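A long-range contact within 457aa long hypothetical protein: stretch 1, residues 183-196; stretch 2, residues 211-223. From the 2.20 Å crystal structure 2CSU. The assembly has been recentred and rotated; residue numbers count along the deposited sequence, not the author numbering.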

# COMPACT_ATOMS: atom_id res chain seq x y z
N GLY A 183 10.51 18.45 -14.87
CA GLY A 183 11.41 19.27 -14.07
C GLY A 183 10.98 20.73 -14.10
O GLY A 183 9.85 21.09 -13.78
N ASN A 184 11.82 21.71 -14.44
CA ASN A 184 11.45 23.12 -14.41
C ASN A 184 10.34 23.46 -15.40
O ASN A 184 9.75 24.53 -15.31
CB ASN A 184 12.68 24.00 -14.68
CG ASN A 184 13.75 23.85 -13.62
OD1 ASN A 184 13.51 23.31 -12.55
ND2 ASN A 184 14.96 24.34 -13.92
N MSE A 185 10.06 22.55 -16.33
CA MSE A 185 9.03 22.70 -17.35
C MSE A 185 9.11 24.06 -18.05
O MSE A 185 8.17 24.83 -18.08
CB MSE A 185 7.68 22.54 -16.67
CG MSE A 185 6.51 22.57 -17.66
SE MSE A 185 4.97 22.03 -16.91
CE MSE A 185 4.34 23.66 -16.49
N ALA A 186 10.31 24.35 -18.59
CA ALA A 186 10.52 25.65 -19.22
C ALA A 186 9.80 25.76 -20.56
O ALA A 186 9.22 26.79 -20.91
CB ALA A 186 12.03 25.84 -19.42
N ASP A 187 9.88 24.67 -21.35
CA ASP A 187 9.29 24.70 -22.68
C ASP A 187 8.01 23.85 -22.75
O ASP A 187 6.91 24.30 -22.45
CB ASP A 187 10.32 24.16 -23.66
CG ASP A 187 9.99 24.67 -25.06
OD1 ASP A 187 9.03 25.43 -25.18
OD2 ASP A 187 10.68 24.29 -26.00
N VAL A 188 8.19 22.59 -23.20
CA VAL A 188 7.05 21.68 -23.25
C VAL A 188 6.39 21.56 -21.88
O VAL A 188 7.03 21.36 -20.86
CB VAL A 188 7.57 20.31 -23.70
CG1 VAL A 188 6.43 19.30 -23.72
CG2 VAL A 188 8.18 20.41 -25.09
N ASP A 189 5.05 21.74 -21.86
CA ASP A 189 4.35 21.68 -20.58
C ASP A 189 3.23 20.63 -20.58
O ASP A 189 3.08 19.84 -21.51
CB ASP A 189 3.77 23.06 -20.27
CG ASP A 189 2.88 23.52 -21.41
OD1 ASP A 189 2.35 22.66 -22.12
OD2 ASP A 189 2.71 24.73 -21.58
N PHE A 190 2.47 20.65 -19.49
CA PHE A 190 1.35 19.73 -19.32
C PHE A 190 0.41 19.79 -20.52
O PHE A 190 0.08 18.75 -21.12
CB PHE A 190 0.53 20.08 -18.07
CG PHE A 190 1.21 19.79 -16.77
CD1 PHE A 190 1.60 18.49 -16.46
CD2 PHE A 190 1.45 20.80 -15.85
CE1 PHE A 190 2.21 18.20 -15.24
CE2 PHE A 190 2.05 20.54 -14.64
CZ PHE A 190 2.44 19.23 -14.33
N ALA A 191 -0.01 21.00 -20.87
CA ALA A 191 -0.94 21.21 -21.98
C ALA A 191 -0.49 20.59 -23.29
O ALA A 191 -1.24 19.87 -23.94
CB ALA A 191 -1.18 22.69 -22.18
N GLU A 192 0.74 20.90 -23.70
CA GLU A 192 1.25 20.37 -24.94
C GLU A 192 1.35 18.85 -24.86
O GLU A 192 1.11 18.16 -25.84
CB GLU A 192 2.62 20.98 -25.25
CG GLU A 192 2.53 22.35 -25.93
CD GLU A 192 3.64 23.30 -25.50
OE1 GLU A 192 4.83 22.90 -25.57
OE2 GLU A 192 3.34 24.44 -25.10
N LEU A 193 1.69 18.34 -23.68
CA LEU A 193 1.79 16.91 -23.51
C LEU A 193 0.41 16.25 -23.57
O LEU A 193 0.25 15.20 -24.18
CB LEU A 193 2.49 16.58 -22.21
CG LEU A 193 4.01 16.77 -22.25
CD1 LEU A 193 4.58 16.48 -20.87
CD2 LEU A 193 4.64 15.83 -23.29
N MSE A 194 -0.58 16.88 -22.94
CA MSE A 194 -1.93 16.35 -22.96
C MSE A 194 -2.48 16.38 -24.37
O MSE A 194 -3.27 15.51 -24.75
CB MSE A 194 -2.86 17.15 -22.03
CG MSE A 194 -2.73 16.80 -20.55
SE MSE A 194 -3.68 17.89 -19.41
CE MSE A 194 -3.18 19.29 -19.96
N GLU A 195 -2.09 17.38 -25.16
CA GLU A 195 -2.58 17.44 -26.53
C GLU A 195 -2.03 16.25 -27.31
O GLU A 195 -2.76 15.57 -28.03
CB GLU A 195 -2.15 18.75 -27.22
CG GLU A 195 -3.00 19.97 -26.81
CD GLU A 195 -2.52 21.28 -27.44
OE1 GLU A 195 -1.30 21.58 -27.36
OE2 GLU A 195 -3.36 22.01 -28.00
N TYR A 196 -0.74 15.98 -27.16
CA TYR A 196 -0.15 14.85 -27.87
C TYR A 196 -0.71 13.49 -27.41
O TYR A 196 -1.06 12.64 -28.23
CB TYR A 196 1.36 14.88 -27.68
CG TYR A 196 2.04 13.56 -27.94
CD1 TYR A 196 2.26 13.10 -29.24
CD2 TYR A 196 2.48 12.77 -26.87
CE1 TYR A 196 2.89 11.88 -29.47
CE2 TYR A 196 3.11 11.55 -27.10
CZ TYR A 196 3.32 11.12 -28.40
OH TYR A 196 3.93 9.91 -28.62
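Stretch 2, residues 211-223: EGVRNGKKFMEVA

Two helices that start side by side and run the same way illustrate a general rule: each helix caps an amide of its own first turn from within, and what passes between them is mostly apolar, with charge pairing kept to the margin. In stretch 2, residues 211-215 are loop or turn and helix 216-223 follows; in stretch 1, a loop likewise precedes helix 190-196. The two axes approach to 9.0 Å and their N-to-C directions differ by only 17°, so the helices lie nearly parallel. Their backbones come nearest where Ala 191 CA and Phe 219 CA are 5.0 Å apart; Ala 191 CB points toward stretch 2 and lies 4.3 Å from Phe 219 CA.

Parallel helices bring two N-termini together, and the free amides of a first turn need acceptors. Each helix finds one, for a single amide, in its own preceding residue. Asp 189 OD1 accepts from Glu 192 N at 2.9 Å with an almost straight N-H...O angle, and Asn 215 OD1 accepts from Lys 218 N at 3.1 Å. Main-chain bonding then takes over: Leu 193 N reaches Asp 189 O at 3.0 Å, and Phe 219 N reaches Asn 215 O, also at 3.0 Å. Each cap thus satisfies one amide from within its own stretch. No clear hydrogen bond crosses the contact.

The polar link between the helices is instead a salt bridge. Lys 218 extends with all four chi angles t across Ala 191, its CE 3.8 Å from Ala 191 CB, and places NZ 2.8 Å from Glu 192 OE2. The other carboxylate oxygen, Glu 192 OE1, is hydrogen-bonded elsewhere in the structure. Asp 189 OD2 lies 4.3 Å from Lys 218 NZ, beyond a salt bridge but adding negative charge nearby.

The rest of the helix-helix packing is largely apolar. Val 222 CG1 sits 3.8 Å from Met 194 CB and 3.6 Å from Ala 191 O, which accepts from Glu 195 N at 2.9 Å. The selenomethionine Met 194 covers one face of the Phe 219 ring, with CE 4.0 Å and SE 4.5 Å from the ring centroid, while Phe 190 CB approaches the ring's edge, 3.4 Å from Phe 219 CE1. The two phenylalanine planes are steeply inclined, at 84°. Ahead of the helix, Val 213 CG1 rests 3.8 Å from Phe 190 CD2, and the exposed Arg 214 reaches back to the loop, laying a guanidinium face against Met 185 O, which is 3.8 Å from Arg 214 CZ.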

# COMPACT_ATOMS: atom_id res chain seq x y z
N GLU A 211 2.41 20.59 -9.34
CA GLU A 211 2.85 21.49 -8.30
C GLU A 211 2.24 22.82 -8.73
O GLU A 211 1.79 23.60 -7.90
CB GLU A 211 4.37 21.55 -8.24
CG GLU A 211 4.96 20.43 -7.40
CD GLU A 211 6.47 20.42 -7.40
OE1 GLU A 211 7.08 21.43 -7.80
OE2 GLU A 211 7.05 19.39 -6.99
N GLY A 212 2.20 23.04 -10.05
CA GLY A 212 1.49 24.20 -10.57
C GLY A 212 1.75 24.40 -12.06
O GLY A 212 2.81 24.09 -12.59
N VAL A 213 0.71 24.89 -12.76
CA VAL A 213 0.86 25.16 -14.19
C VAL A 213 1.15 26.64 -14.45
O VAL A 213 0.94 27.50 -13.60
CB VAL A 213 -0.45 24.76 -14.88
CG1 VAL A 213 -0.88 23.37 -14.41
CG2 VAL A 213 -1.53 25.76 -14.54
N ARG A 214 1.69 26.91 -15.65
CA ARG A 214 1.99 28.30 -15.99
C ARG A 214 0.78 28.99 -16.63
O ARG A 214 0.31 30.02 -16.18
CB ARG A 214 3.17 28.30 -16.97
CG ARG A 214 4.50 28.51 -16.26
CD ARG A 214 5.62 27.67 -16.89
NE ARG A 214 6.93 28.06 -16.35
CZ ARG A 214 7.43 27.31 -15.35
NH1 ARG A 214 6.76 26.26 -14.90
NH2 ARG A 214 8.61 27.63 -14.82
N ASN A 215 0.31 28.40 -17.74
CA ASN A 215 -0.86 28.95 -18.41
C ASN A 215 -2.14 28.20 -18.03
O ASN A 215 -2.63 27.33 -18.74
CB ASN A 215 -0.63 28.85 -19.92
CG ASN A 215 -1.46 29.89 -20.63
OD1 ASN A 215 -2.65 30.05 -20.38
ND2 ASN A 215 -0.79 30.62 -21.54
N GLY A 216 -2.66 28.53 -16.84
CA GLY A 216 -3.85 27.85 -16.34
C GLY A 216 -4.98 27.85 -17.38
O GLY A 216 -5.77 26.92 -17.47
N LYS A 217 -5.05 28.92 -18.16
CA LYS A 217 -6.09 29.06 -19.18
C LYS A 217 -5.95 28.00 -20.27
O LYS A 217 -6.93 27.33 -20.61
CB LYS A 217 -5.99 30.45 -19.81
CG LYS A 217 -6.92 30.69 -21.01
CD LYS A 217 -8.39 30.69 -20.61
CE LYS A 217 -9.30 30.54 -21.82
NZ LYS A 217 -9.53 29.11 -22.12
N LYS A 218 -4.75 27.86 -20.82
CA LYS A 218 -4.48 26.89 -21.87
C LYS A 218 -4.67 25.46 -21.35
O LYS A 218 -5.24 24.60 -22.03
CB LYS A 218 -3.05 27.07 -22.39
CG LYS A 218 -2.66 26.11 -23.49
CD LYS A 218 -1.18 26.26 -23.86
CE LYS A 218 -0.77 25.30 -24.98
NZ LYS A 218 0.69 25.40 -25.28
N PHE A 219 -4.21 25.23 -20.13
CA PHE A 219 -4.32 23.93 -19.49
C PHE A 219 -5.77 23.47 -19.39
O PHE A 219 -6.13 22.37 -19.84
CB PHE A 219 -3.71 24.00 -18.08
CG PHE A 219 -3.69 22.68 -17.35
CD1 PHE A 219 -2.50 21.96 -17.21
CD2 PHE A 219 -4.87 22.16 -16.79
CE1 PHE A 219 -2.48 20.74 -16.52
CE2 PHE A 219 -4.85 20.93 -16.10
CZ PHE A 219 -3.65 20.22 -15.97
N MSE A 220 -6.62 24.31 -18.81
CA MSE A 220 -8.02 23.97 -18.65
C MSE A 220 -8.76 23.71 -19.96
O MSE A 220 -9.54 22.76 -20.06
CB MSE A 220 -8.75 25.05 -17.84
CG MSE A 220 -8.48 24.97 -16.33
SE MSE A 220 -7.93 23.33 -15.78
CE MSE A 220 -7.19 23.73 -14.25
N GLU A 221 -8.52 24.53 -20.98
CA GLU A 221 -9.20 24.35 -22.25
C GLU A 221 -8.70 23.10 -22.98
O GLU A 221 -9.46 22.45 -23.68
CB GLU A 221 -9.04 25.59 -23.13
CG GLU A 221 -9.92 25.56 -24.38
CD GLU A 221 -11.40 25.34 -24.07
OE1 GLU A 221 -12.01 26.17 -23.35
OE2 GLU A 221 -11.96 24.32 -24.54
N VAL A 222 -7.42 22.78 -22.81
CA VAL A 222 -6.87 21.57 -23.43
C VAL A 222 -7.47 20.37 -22.68
O VAL A 222 -7.91 19.40 -23.29
CB VAL A 222 -5.32 21.54 -23.34
CG1 VAL A 222 -4.82 20.11 -23.41
CG2 VAL A 222 -4.72 22.36 -24.49
N ALA A 223 -7.48 20.45 -21.36
CA ALA A 223 -8.02 19.38 -20.54
C ALA A 223 -9.49 19.12 -20.85
O ALA A 223 -9.92 17.96 -20.93
CB ALA A 223 -7.86 19.72 -19.05